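PDB 5DHD: chitinase from Thermococcus kodakarensis KOD1, which hydrolyses chitin, the modelled part being a chitin-binding domain that probably holds the enzyme on its insoluble substrate. Local coordinates for residues F3-L9 against Q95-W100; V23-G29 against R69-F75; V34-K40 against V85-Y91. Residue numbers count along the deposited sequence, not the author numbering.

Contact 1 of 3, residues F3-L9 against Q95-W100. With PE3 (3,6,9,12,15,18,21,24,27,30,33,36,39-tridecaoxahentetracontane-1,41-diol), chain G; PE3 (3,6,9,12,15,18,21,24,27,30,33,36,39-tridecaoxahentetracontane-1,41-diol), chain F; PE3 (3,6,9,12,15,18,21,24,27,30,33,36,39-tridecaoxahentetracontane-1,41-diol), chain I.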
loop_
_atom_site.group_PDB
_atom_site.type_symbol
_atom_site.label_atom_id
_atom_site.label_comp_id
_atom_site.label_asym_id
_atom_site.label_seq_id
_atom_site.Cartn_x
_atom_site.Cartn_y
_atom_site.Cartn_z
ATOM N N PHE A 3 -5.648 10.036 12.412
ATOM C CA PHE A 3 -6.110 9.534 11.086
ATOM C C PHE A 3 -7.500 10.087 10.788
ATOM O O PHE A 3 -8.381 10.067 11.646
ATOM C CB PHE A 3 -6.116 7.998 11.079
ATOM C CG PHE A 3 -4.788 7.386 11.452
ATOM C CD1 PHE A 3 -4.736 6.182 12.150
ATOM C CD2 PHE A 3 -3.591 8.010 11.113
ATOM C CE1 PHE A 3 -3.515 5.612 12.504
ATOM C CE2 PHE A 3 -2.366 7.448 11.464
ATOM C CZ PHE A 3 -2.329 6.243 12.162
ATOM N N VAL A 4 -7.689 10.574 9.568
ATOM C CA VAL A 4 -8.966 11.148 9.154
ATOM C C VAL A 4 -10.081 10.118 9.002
ATOM O O VAL A 4 -11.224 10.370 9.380
ATOM C CB VAL A 4 -8.807 11.901 7.807
ATOM C CG1 VAL A 4 -10.157 12.426 7.320
ATOM C CG2 VAL A 4 -7.824 13.044 7.976
ATOM N N LYS A 5 -9.736 8.945 8.466
ATOM C CA LYS A 5 -10.717 7.895 8.253
ATOM C C LYS A 5 -10.248 6.507 8.694
ATOM O O LYS A 5 -10.003 5.628 7.850
ATOM C CB LYS A 5 -11.103 7.834 6.768
ATOM C CG LYS A 5 -11.727 9.113 6.222
ATOM C CD LYS A 5 -13.198 9.221 6.588
ATOM C CE LYS A 5 -14.025 8.195 5.828
ATOM N NZ LYS A 5 -15.466 8.238 6.205
ATOM N N PRO A 6 -10.097 6.291 10.013
ATOM C CA PRO A 6 -9.651 4.967 10.463
ATOM C C PRO A 6 -10.606 3.894 9.965
ATOM O O PRO A 6 -11.821 4.017 10.063
ATOM C CB PRO A 6 -9.590 5.094 11.990
ATOM C CG PRO A 6 -10.491 6.259 12.293
ATOM C CD PRO A 6 -10.293 7.210 11.152
ATOM N N GLY A 7 -10.035 2.839 9.395
ATOM C CA GLY A 7 -10.854 1.780 8.836
ATOM C C GLY A 7 -10.760 1.730 7.321
ATOM O O GLY A 7 -11.276 0.809 6.692
ATOM N N SER A 8 -10.098 2.719 6.727
ATOM C CA SER A 8 -9.955 2.745 5.277
ATOM C C SER A 8 -8.778 1.906 4.775
ATOM O O SER A 8 -8.693 1.620 3.584
ATOM C CB SER A 8 -9.845 4.201 4.776
ATOM O OG SER A 8 -8.895 4.959 5.505
ATOM N N LEU A 9 -7.884 1.499 5.677
ATOM C CA LEU A 9 -6.724 0.682 5.298
ATOM C C LEU A 9 -6.709 -0.673 6.015
ATOM O O LEU A 9 -6.709 -0.726 7.245
ATOM C CB LEU A 9 -5.414 1.396 5.639
ATOM C CG LEU A 9 -4.090 0.652 5.383
ATOM C CD1 LEU A 9 -3.901 0.378 3.861
ATOM C CD2 LEU A 9 -2.935 1.517 5.890
ATOM N N GLN A 95 -4.537 14.214 2.548
ATOM C CA GLN A 95 -4.746 13.960 3.971
ATOM C C GLN A 95 -4.435 12.513 4.325
ATOM O O GLN A 95 -4.683 11.605 3.528
ATOM C CB GLN A 95 -6.194 14.236 4.353
ATOM C CG GLN A 95 -6.649 15.664 4.129
ATOM C CD GLN A 95 -8.033 15.905 4.700
ATOM O OE1 GLN A 95 -9.038 15.863 3.987
ATOM N NE2 GLN A 95 -8.092 16.142 6.004
ATOM N N LEU A 96 -3.906 12.304 5.526
ATOM C CA LEU A 96 -3.590 10.960 5.991
ATOM C C LEU A 96 -4.872 10.321 6.514
ATOM O O LEU A 96 -5.341 10.644 7.607
ATOM C CB LEU A 96 -2.523 11.002 7.095
ATOM C CG LEU A 96 -2.121 9.614 7.633
ATOM C CD1 LEU A 96 -1.505 8.766 6.534
ATOM C CD2 LEU A 96 -1.112 9.786 8.767
ATOM N N TRP A 97 -5.442 9.419 5.724
ATOM C CA TRP A 97 -6.678 8.743 6.100
ATOM C C TRP A 97 -6.498 7.612 7.106
ATOM O O TRP A 97 -7.324 7.439 8.004
ATOM C CB TRP A 97 -7.388 8.195 4.856
ATOM C CG TRP A 97 -8.282 9.185 4.168
ATOM C CD1 TRP A 97 -8.116 10.547 4.119
ATOM C CD2 TRP A 97 -9.466 8.889 3.434
ATOM N NE1 TRP A 97 -9.148 11.116 3.400
ATOM C CE2 TRP A 97 -9.988 10.123 2.967
ATOM C CE3 TRP A 97 -10.140 7.704 3.124
ATOM C CZ2 TRP A 97 -11.163 10.196 2.205
ATOM C CZ3 TRP A 97 -11.309 7.776 2.368
ATOM C CH2 TRP A 97 -11.807 9.017 1.919
ATOM N N ASP A 98 -5.420 6.847 6.961
ATOM C CA ASP A 98 -5.191 5.720 7.851
ATOM C C ASP A 98 -3.734 5.297 7.715
ATOM O O ASP A 98 -3.057 5.673 6.758
ATOM C CB ASP A 98 -6.138 4.568 7.447
ATOM C CG ASP A 98 -6.493 3.641 8.611
ATOM O OD1 ASP A 98 -5.895 3.799 9.696
ATOM O OD2 ASP A 98 -7.373 2.767 8.430
ATOM N N ALA A 99 -3.247 4.516 8.674
ATOM C CA ALA A 99 -1.866 4.050 8.623
ATOM C C ALA A 99 -1.709 2.732 9.367
ATOM O O ALA A 99 -2.479 2.426 10.281
ATOM C CB ALA A 99 -0.908 5.102 9.171
ATOM N N TRP A 100 -0.703 1.965 8.959
ATOM C CA TRP A 100 -0.412 0.659 9.537
ATOM C C TRP A 100 1.023 0.656 10.061
ATOM O O TRP A 100 1.916 1.099 9.310
ATOM C CB TRP A 100 -0.595 -0.406 8.449
ATOM C CG TRP A 100 -0.413 -1.828 8.898
ATOM C CD1 TRP A 100 -1.339 -2.609 9.504
ATOM C CD2 TRP A 100 0.763 -2.640 8.746
ATOM N NE1 TRP A 100 -0.825 -3.865 9.740
ATOM C CE2 TRP A 100 0.468 -3.906 9.289
ATOM C CE3 TRP A 100 2.032 -2.417 8.205
ATOM C CZ2 TRP A 100 1.397 -4.953 9.310
ATOM C CZ3 TRP A 100 2.958 -3.457 8.221
ATOM C CH2 TRP A 100 2.631 -4.714 8.773
ATOM O OXT TRP A 100 1.273 0.237 11.220
HETATM O O31 PE3 G . -14.405 4.780 4.770
HETATM C C30 PE3 G . -14.469 4.046 5.995
HETATM C C29 PE3 G . -13.381 4.546 6.946
HETATM C C30 PE3 F . 0.430 3.688 13.097
HETATM C C29 PE3 F . 1.329 3.960 11.892
HETATM O O28 PE3 F . 2.645 4.220 12.351
HETATM C C27 PE3 F . 3.462 4.469 11.204
HETATM C C26 PE3 F . 4.896 4.773 11.648
HETATM O O25 PE3 F . 5.562 3.564 12.031
HETATM C C17 PE3 I . -13.541 -0.830 8.892
HETATM O O16 PE3 I . -13.119 -2.153 8.475
HETATM C C15 PE3 I . -12.027 -1.993 7.612
HETATM C C14 PE3 I . -11.586 -3.349 7.158
HETATM O O13 PE3 I . -12.005 -3.527 5.789
#
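In this beta-sandwich of the cellulose-binding-domain clan, the chain's first residues close over its last strand, 95-99, at a classic beta bulge where Trp97 and Asp98 both face Leu90. Two backbone bonds begin the seam: Val4 N gives its hydrogen to Leu96 O at 3.1 Å, nearly straight, and Lys5 N to Trp97 O at 2.9 Å. The chain then reverses in a type II turn from Lys5 to Ser8. Lys5 O closes that turn by accepting from Ser8 N at 3.1 Å and also takes Ser8 OG at 2.7 Å. Gly7, at phi 111°, occupies the turn position where a side chain would press on the preceding carbonyl.

Asp98 serves the far end of the turn. Its OD1 receives Ala99 N at 2.9 Å, so both carboxylate oxygens are used, since OD2 accepts amides of the other segment. Around this polar centre the packing is aromatic: the Phe3 ring lies over Asp98 CA and Ala99 N, while Lys5 CG makes a CH-pi contact 3.7 Å from the centroid of the Trp97 six-membered ring. Trp97 also meets Tyr31 edge-to-face. Asp98 OD2 accepts Gly7 N at 2.8 Å and Leu9 N at 3.1 Å.

Contact 2 of 3, residues V23-G29 against R69-F75. With PE3 (3,6,9,12,15,18,21,24,27,30,33,36,39-tridecaoxahentetracontane-1,41-diol), chain D; PE3 (3,6,9,12,15,18,21,24,27,30,33,36,39-tridecaoxahentetracontane-1,41-diol), chain G.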
loop_
_atom_site.group_PDB
_atom_site.type_symbol
_atom_site.label_atom_id
_atom_site.label_comp_id
_atom_site.label_asym_id
_atom_site.label_seq_id
_atom_site.Cartn_x
_atom_site.Cartn_y
_atom_site.Cartn_z
ATOM N N VAL A 23 -3.409 -5.626 0.340
ATOM C CA VAL A 23 -4.036 -4.427 0.865
ATOM C C VAL A 23 -5.429 -4.162 0.329
ATOM O O VAL A 23 -5.662 -4.244 -0.876
ATOM C CB VAL A 23 -3.143 -3.208 0.512
ATOM C CG1 VAL A 23 -3.775 -1.910 1.041
ATOM C CG2 VAL A 23 -1.740 -3.400 1.065
ATOM N N THR A 24 -6.358 -3.850 1.227
ATOM C CA THR A 24 -7.706 -3.498 0.808
ATOM C C THR A 24 -8.004 -2.121 1.350
ATOM O O THR A 24 -7.795 -1.840 2.537
ATOM C CB THR A 24 -8.760 -4.468 1.382
ATOM O OG1 THR A 24 -8.575 -5.754 0.788
ATOM C CG2 THR A 24 -10.178 -3.991 1.063
ATOM N N LEU A 25 -8.465 -1.257 0.456
ATOM C CA LEU A 25 -8.817 0.100 0.818
ATOM C C LEU A 25 -10.331 0.241 0.798
ATOM O O LEU A 25 -10.985 -0.086 -0.187
ATOM C CB LEU A 25 -8.203 1.114 -0.155
ATOM C CG LEU A 25 -6.705 0.985 -0.423
ATOM C CD1 LEU A 25 -6.280 2.070 -1.429
ATOM C CD2 LEU A 25 -5.891 1.121 0.887
ATOM N N ASN A 26 -10.869 0.720 1.907
ATOM C CA ASN A 26 -12.295 0.925 2.053
ATOM C C ASN A 26 -12.469 2.443 2.058
ATOM O O ASN A 26 -12.419 3.060 3.104
ATOM C CB ASN A 26 -12.727 0.291 3.377
ATOM C CG ASN A 26 -14.118 0.685 3.783
ATOM O OD1 ASN A 26 -15.008 0.780 2.951
ATOM N ND2 ASN A 26 -14.317 0.898 5.082
ATOM N N LEU A 27 -12.641 3.023 0.866
ATOM C CA LEU A 27 -12.756 4.468 0.723
ATOM C C LEU A 27 -14.151 5.073 0.678
ATOM O O LEU A 27 -14.310 6.263 0.950
ATOM C CB LEU A 27 -11.977 4.882 -0.529
ATOM C CG LEU A 27 -10.579 4.251 -0.635
ATOM C CD1 LEU A 27 -9.944 4.702 -1.957
ATOM C CD2 LEU A 27 -9.690 4.652 0.567
ATOM N N GLY A 28 -15.150 4.269 0.327
ATOM C CA GLY A 28 -16.510 4.777 0.257
ATOM C C GLY A 28 -16.795 5.560 -1.014
ATOM O O GLY A 28 -17.897 6.082 -1.196
ATOM N N GLY A 29 -15.798 5.644 -1.890
ATOM C CA GLY A 29 -15.948 6.362 -3.144
ATOM C C GLY A 29 -14.699 6.189 -3.984
ATOM O O GLY A 29 -13.765 5.509 -3.559
ATOM N N ARG A 69 -9.842 2.677 -8.326
ATOM C CA ARG A 69 -9.899 3.906 -7.531
ATOM C C ARG A 69 -10.876 3.830 -6.360
ATOM O O ARG A 69 -10.910 4.729 -5.520
ATOM C CB ARG A 69 -10.268 5.103 -8.412
ATOM C CG ARG A 69 -9.232 5.377 -9.491
ATOM C CD ARG A 69 -9.613 6.566 -10.407
ATOM N NE ARG A 69 -9.518 7.854 -9.731
ATOM C CZ ARG A 69 -10.557 8.642 -9.449
ATOM N NH1 ARG A 69 -11.783 8.274 -9.801
ATOM N NH2 ARG A 69 -10.368 9.769 -8.772
ATOM N N GLY A 70 -11.659 2.757 -6.298
ATOM C CA GLY A 70 -12.621 2.599 -5.218
ATOM C C GLY A 70 -13.996 2.206 -5.732
ATOM O O GLY A 70 -14.147 1.963 -6.931
ATOM N N PRO A 71 -15.026 2.159 -4.868
ATOM C CA PRO A 71 -15.016 2.446 -3.428
ATOM C C PRO A 71 -14.151 1.509 -2.591
ATOM O O PRO A 71 -13.604 1.916 -1.563
ATOM C CB PRO A 71 -16.491 2.396 -3.039
ATOM C CG PRO A 71 -17.065 1.404 -4.009
ATOM C CD PRO A 71 -16.386 1.778 -5.311
ATOM N N THR A 72 -14.048 0.255 -3.022
ATOM C CA THR A 72 -13.225 -0.727 -2.325
ATOM C C THR A 72 -12.150 -1.170 -3.308
ATOM O O THR A 72 -12.445 -1.787 -4.334
ATOM C CB THR A 72 -14.042 -1.955 -1.873
ATOM O OG1 THR A 72 -15.121 -1.523 -1.023
ATOM C CG2 THR A 72 -13.168 -2.907 -1.069
ATOM N N ALA A 73 -10.903 -0.833 -2.999
ATOM C CA ALA A 73 -9.786 -1.177 -3.865
ATOM C C ALA A 73 -8.894 -2.219 -3.215
ATOM O O ALA A 73 -8.593 -2.140 -2.029
ATOM C CB ALA A 73 -8.977 0.068 -4.157
ATOM N N THR A 74 -8.478 -3.204 -3.998
ATOM C CA THR A 74 -7.601 -4.244 -3.494
ATOM C C THR A 74 -6.391 -4.368 -4.403
ATOM O O THR A 74 -6.520 -4.402 -5.625
ATOM C CB THR A 74 -8.307 -5.624 -3.411
ATOM O OG1 THR A 74 -9.362 -5.566 -2.434
ATOM C CG2 THR A 74 -7.326 -6.708 -2.970
ATOM N N PHE A 75 -5.209 -4.391 -3.798
ATOM C CA PHE A 75 -3.974 -4.556 -4.552
ATOM C C PHE A 75 -2.985 -5.259 -3.649
ATOM O O PHE A 75 -3.291 -5.546 -2.491
ATOM C CB PHE A 75 -3.399 -3.205 -5.057
ATOM C CG PHE A 75 -2.806 -2.319 -3.985
ATOM C CD1 PHE A 75 -3.632 -1.518 -3.186
ATOM C CD2 PHE A 75 -1.422 -2.277 -3.771
ATOM C CE1 PHE A 75 -3.088 -0.697 -2.208
ATOM C CE2 PHE A 75 -0.887 -1.453 -2.786
ATOM C CZ PHE A 75 -1.730 -0.662 -2.007
HETATM C C42 PE3 D . -8.104 -10.591 4.128
HETATM C C41 PE3 D . -8.167 -11.603 5.254
HETATM O O40 PE3 D . -7.853 -12.886 4.721
HETATM C C39 PE3 D . -7.919 -13.812 5.798
HETATM C C38 PE3 D . -7.585 -15.224 5.307
HETATM O O37 PE3 D . -6.269 -15.266 4.785
HETATM C C36 PE3 D . -5.979 -16.596 4.324
HETATM C C35 PE3 D . -4.541 -16.666 3.734
HETATM O O34 PE3 D . -4.439 -15.810 2.569
HETATM C C33 PE3 D . -3.097 -15.861 2.041
HETATM C C32 PE3 D . -2.978 -14.933 0.811
HETATM O O31 PE3 D . -4.246 -14.376 0.423
HETATM C C30 PE3 D . -4.026 -13.546 -0.704
HETATM C C29 PE3 D . -5.335 -12.927 -1.186
HETATM O O28 PE3 D . -5.857 -12.049 -0.181
HETATM C C27 PE3 D . -7.058 -11.481 -0.711
HETATM C C26 PE3 D . -7.665 -10.494 0.289
HETATM O O25 PE3 D . -6.706 -9.514 0.701
HETATM C C24 PE3 D . -7.412 -8.638 1.575
HETATM C C23 PE3 D . -6.508 -7.535 2.074
HETATM O O22 PE3 D . -6.667 -7.312 3.447
HETATM O O31 PE3 G . -14.405 4.780 4.770
HETATM C C30 PE3 G . -14.469 4.046 5.995
HETATM C C29 PE3 G . -13.381 4.546 6.946
HETATM O O HOH W 1 -15.777 1.302 0.444
#
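Four backbone hydrogen bonds join strands 23-26 and 72-75 as antiparallel neighbours. The shortest runs from Leu25 N to Ala73 O, 2.6 Å and almost linear, and Ala73 N answers to Leu25 O at 2.9 Å. The Val23 and Phe75 pair repeats the pattern, with Val23 N to Phe75 O at 2.8 Å and Phe75 N to Val23 O at 3.0 Å. Beyond the strand ends, Pro71 O still accepts Leu27 N at 2.8 Å, so the pairing carries on into the loops. A water ties this end together: it donates to Asn26 OD1 at 2.7 Å and accepts from Gly28 N at 3.0 Å.

Pro71 follows a cis peptide bond, and its CA approaches Gly29 O at 3.3 Å in a CA-H...O contact. At Gly70 a side chain would collide with that same oxygen. Thr24 and Thr74 share the outer face, their OG1 atoms 3.3 Å apart in a weak hydrogen bond. Val23, Leu25, Ala73 and Phe75 point to the other face, where Val23 CB sits over the Phe75 ring, 4.0 Å from its centroid.

This apolar face packs into the sandwich: Phe75 meets Trp33 and Phe62, and Leu25 touches Leu90 of strand 85-92. Within the four-stranded sheet these are the two central strands, flanked by 9-15 beside 19-26 and by 45-49 beside 72-79.

Contact 3 of 3, residues V34-K40 against V85-Y91. With PE3 (3,6,9,12,15,18,21,24,27,30,33,36,39-tridecaoxahentetracontane-1,41-diol), chain E; PE3 (3,6,9,12,15,18,21,24,27,30,33,36,39-tridecaoxahentetracontane-1,41-diol), chain F; PE3 (3,6,9,12,15,18,21,24,27,30,33,36,39-tridecaoxahentetracontane-1,41-diol), chain H.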
loop_
_atom_site.group_PDB
_atom_site.type_symbol
_atom_site.label_atom_id
_atom_site.label_comp_id
_atom_site.label_asym_id
_atom_site.label_seq_id
_atom_site.Cartn_x
_atom_site.Cartn_y
_atom_site.Cartn_z
ATOM N N VAL A 34 -3.192 7.351 -2.598
ATOM C CA VAL A 34 -1.750 7.199 -2.606
ATOM C C VAL A 34 -1.354 6.405 -1.373
ATOM O O VAL A 34 -1.626 6.820 -0.249
ATOM C CB VAL A 34 -1.044 8.580 -2.541
ATOM C CG1 VAL A 34 0.470 8.404 -2.483
ATOM C CG2 VAL A 34 -1.419 9.403 -3.768
ATOM N N VAL A 35 -0.736 5.249 -1.584
ATOM C CA VAL A 35 -0.288 4.433 -0.467
ATOM C C VAL A 35 1.236 4.473 -0.442
ATOM O O VAL A 35 1.892 4.072 -1.404
ATOM C CB VAL A 35 -0.789 2.995 -0.579
ATOM C CG1 VAL A 35 -0.090 2.097 0.442
ATOM C CG2 VAL A 35 -2.286 2.971 -0.325
ATOM N N LYS A 36 1.791 4.979 0.655
ATOM C CA LYS A 36 3.235 5.085 0.815
ATOM C C LYS A 36 3.730 4.009 1.759
ATOM O O LYS A 36 3.256 3.897 2.893
ATOM C CB LYS A 36 3.629 6.461 1.355
ATOM C CG LYS A 36 3.290 7.609 0.431
ATOM C CD LYS A 36 4.012 8.847 0.923
ATOM C CE LYS A 36 3.981 9.921 -0.114
ATOM N NZ LYS A 36 4.634 11.167 0.355
ATOM N N VAL A 37 4.704 3.240 1.292
ATOM C CA VAL A 37 5.257 2.136 2.059
ATOM C C VAL A 37 6.729 2.346 2.390
ATOM O O VAL A 37 7.527 2.690 1.517
ATOM C CB VAL A 37 5.109 0.831 1.257
ATOM C CG1 VAL A 37 5.690 -0.340 2.038
ATOM C CG2 VAL A 37 3.637 0.602 0.898
ATOM N N LYS A 38 7.075 2.138 3.656
ATOM C CA LYS A 38 8.452 2.263 4.117
ATOM C C LYS A 38 8.994 0.860 4.361
ATOM O O LYS A 38 8.417 0.092 5.132
ATOM C CB LYS A 38 8.521 3.058 5.425
ATOM C CG LYS A 38 9.936 3.162 6.034
ATOM C CD LYS A 38 10.859 4.018 5.178
ATOM C CE LYS A 38 12.229 4.206 5.841
ATOM N NZ LYS A 38 12.928 2.906 6.111
ATOM N N LEU A 39 10.095 0.526 3.700
ATOM C CA LEU A 39 10.710 -0.787 3.849
ATOM C C LEU A 39 11.996 -0.696 4.659
ATOM O O LEU A 39 12.635 0.354 4.703
ATOM C CB LEU A 39 11.094 -1.356 2.479
ATOM C CG LEU A 39 10.010 -1.513 1.415
ATOM C CD1 LEU A 39 10.622 -2.089 0.145
ATOM C CD2 LEU A 39 8.911 -2.419 1.947
ATOM N N LYS A 40 12.376 -1.799 5.296
ATOM C CA LYS A 40 13.626 -1.830 6.045
ATOM C C LYS A 40 14.749 -1.716 5.020
ATOM O O LYS A 40 14.594 -2.147 3.878
ATOM C CB LYS A 40 13.745 -3.160 6.785
ATOM C CG LYS A 40 13.023 -3.209 8.114
ATOM C CD LYS A 40 13.376 -4.485 8.872
ATOM C CE LYS A 40 12.223 -5.472 8.866
ATOM N NZ LYS A 40 12.606 -6.782 9.466
ATOM N N VAL A 85 8.273 -4.594 5.717
ATOM C CA VAL A 85 7.513 -3.345 5.720
ATOM C C VAL A 85 7.423 -2.794 7.139
ATOM O O VAL A 85 6.929 -3.465 8.049
ATOM C CB VAL A 85 6.075 -3.528 5.172
ATOM C CG1 VAL A 85 5.252 -2.256 5.421
ATOM C CG2 VAL A 85 6.121 -3.816 3.678
ATOM N N GLU A 86 7.901 -1.567 7.322
ATOM C CA GLU A 86 7.876 -0.936 8.635
ATOM C C GLU A 86 6.607 -0.125 8.853
ATOM O O GLU A 86 6.131 -0.010 9.982
ATOM C CB GLU A 86 9.076 -0.012 8.797
ATOM C CG GLU A 86 10.402 -0.718 8.576
ATOM C CD GLU A 86 11.593 0.177 8.826
ATOM O OE1 GLU A 86 11.485 1.402 8.602
ATOM O OE2 GLU A 86 12.643 -0.355 9.239
ATOM N N ALA A 87 6.069 0.448 7.778
ATOM C CA ALA A 87 4.852 1.249 7.878
ATOM C C ALA A 87 4.178 1.432 6.525
ATOM O O ALA A 87 4.834 1.411 5.485
ATOM C CB ALA A 87 5.192 2.639 8.453
ATOM N N ILE A 88 2.859 1.602 6.555
ATOM C CA ILE A 88 2.073 1.824 5.346
ATOM C C ILE A 88 1.148 2.999 5.644
ATOM O O ILE A 88 0.438 2.997 6.653
ATOM C CB ILE A 88 1.230 0.582 4.952
ATOM C CG1 ILE A 88 2.157 -0.625 4.689
ATOM C CG2 ILE A 88 0.348 0.917 3.725
ATOM C CD1 ILE A 88 1.413 -1.933 4.361
ATOM N N TYR A 89 1.171 4.003 4.773
ATOM C CA TYR A 89 0.347 5.196 4.948
ATOM C C TYR A 89 -0.631 5.364 3.792
ATOM O O TYR A 89 -0.246 5.235 2.631
ATOM C CB TYR A 89 1.238 6.450 5.000
ATOM C CG TYR A 89 2.310 6.408 6.072
ATOM C CD1 TYR A 89 2.041 6.829 7.377
ATOM C CD2 TYR A 89 3.581 5.930 5.782
ATOM C CE1 TYR A 89 3.024 6.770 8.362
ATOM C CE2 TYR A 89 4.568 5.869 6.753
ATOM C CZ TYR A 89 4.275 6.292 8.032
ATOM O OH TYR A 89 5.268 6.243 8.972
ATOM N N LEU A 90 -1.887 5.659 4.113
ATOM C CA LEU A 90 -2.899 5.886 3.085
ATOM C C LEU A 90 -3.238 7.370 3.030
ATOM O O LEU A 90 -3.745 7.941 3.998
ATOM C CB LEU A 90 -4.174 5.093 3.360
ATOM C CG LEU A 90 -5.386 5.461 2.477
ATOM C CD1 LEU A 90 -5.129 5.137 1.000
ATOM C CD2 LEU A 90 -6.615 4.703 3.000
ATOM N N TYR A 91 -2.946 7.983 1.888
ATOM C CA TYR A 91 -3.224 9.393 1.668
ATOM C C TYR A 91 -4.292 9.569 0.606
ATOM O O TYR A 91 -4.242 8.943 -0.450
ATOM C CB TYR A 91 -1.973 10.150 1.219
ATOM C CG TYR A 91 -0.995 10.418 2.335
ATOM C CD1 TYR A 91 -1.150 11.531 3.169
ATOM C CD2 TYR A 91 0.067 9.543 2.588
ATOM C CE1 TYR A 91 -0.266 11.761 4.233
ATOM C CE2 TYR A 91 0.959 9.769 3.652
ATOM C CZ TYR A 91 0.777 10.878 4.462
ATOM O OH TYR A 91 1.647 11.120 5.503
HETATM C C18 PE3 E . 4.965 11.466 3.828
HETATM C C17 PE3 E . 3.988 12.618 3.639
HETATM O O16 PE3 E . 3.111 12.231 2.595
HETATM C C15 PE3 E . 2.133 13.210 2.309
HETATM C C14 PE3 E . 1.295 12.666 1.170
HETATM O O13 PE3 E . 2.122 12.714 0.019
HETATM C C12 PE3 E . 1.390 12.171 -1.064
HETATM C C11 PE3 E . 2.264 12.238 -2.311
HETATM O O10 PE3 E . 3.535 11.644 -2.111
HETATM C C9 PE3 E . 4.196 11.774 -3.367
HETATM C C8 PE3 E . 5.604 11.193 -3.374
HETATM O O7 PE3 E . 6.246 11.421 -2.129
HETATM C C6 PE3 E . 7.525 10.809 -2.244
HETATM C C5 PE3 E . 8.368 10.984 -0.979
HETATM O O4 PE3 E . 7.563 10.821 0.180
HETATM C C30 PE3 F . 0.430 3.688 13.097
HETATM C C29 PE3 F . 1.329 3.960 11.892
HETATM O O28 PE3 F . 2.645 4.220 12.351
HETATM C C27 PE3 F . 3.462 4.469 11.204
HETATM C C26 PE3 F . 4.896 4.773 11.648
HETATM O O25 PE3 F . 5.562 3.564 12.031
HETATM O O13 PE3 H . 3.814 -1.567 14.961
HETATM C C12 PE3 H . 3.128 -1.692 13.670
HETATM C C11 PE3 H . 4.092 -1.687 12.523
HETATM O O10 PE3 H . 4.647 -3.013 12.274
HETATM C C9 PE3 H . 5.674 -2.933 11.228
HETATM C C8 PE3 H . 6.370 -4.304 10.955
HETATM O O7 PE3 H . 6.941 -4.863 12.220
HETATM C C6 PE3 H . 7.586 -6.146 11.932
#
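Strands 34-39 and 85-91 pair antiparallel in the five-stranded sheet of the beta-sandwich, and a classic beta bulge at Glu86 and Ala87, both facing Lys38, shifts the register by one. The backbone bonds come in reciprocal pairs at first: Val34 with Tyr91, then Lys36 with Tyr89, whose two N-to-O distances are both 2.8 Å. At the bulge the exchange is split, for Lys38 N donates to Ala87 O at 3.0 Å but Lys38 O accepts from Glu86 N at 2.8 Å.

Most of the apolar packing lies on the face of Val35, Val37, Leu39, Val85, Ile88 and Leu90. Val35 CG1 reaches Ile88 CG2 at 3.5 Å and Leu39 CD2 reaches Val85 CG2 at 3.6 Å; strand 72-79 of the opposing sheet closes over them with Phe75, Phe77 and Ala79.

The other face carries Lys36, Lys38, Tyr89 and Tyr91 along with Val34 and Ala87. Lys38 NZ forms a salt bridge with OE1 of the bulge residue Glu86 at 3.2 Å and also donates to Leu39 O at 2.9 Å. Beside Tyr91, a polyethylene glycol chain wraps the ammonium of Lys36: NZ donates to its O16 at 2.9 Å and to O4, O7 and O13 at 3.0 Å each.

In the fold
Contacts 2 and 3 are strand pairs in opposite sheets, and their apolar faces meet: Phe75 CZ lies 4.0 Å from Val35 CB, and Leu25 CD1 4.1 Å from Leu90 CD1. Contact 3 is the most central, its centre about 6 Å from that of the chain, with half its touching residues buried and one exposed; contact 1, about 12 Å out, has more exposed than buried and lies nearer the surface, and contact 2 falls between. Contact 1 shares contact 3's sheet, since strand 95-99 borders 85-92, and reaches contact 2 through a probable hydrogen bond, Ser8 O to Asn26 N at 2.9 Å. Contacts 2 and 3 rely chiefly on backbone pairing, whereas contact 1, at the sheet edge, lets an aspartate side chain take backbone amides.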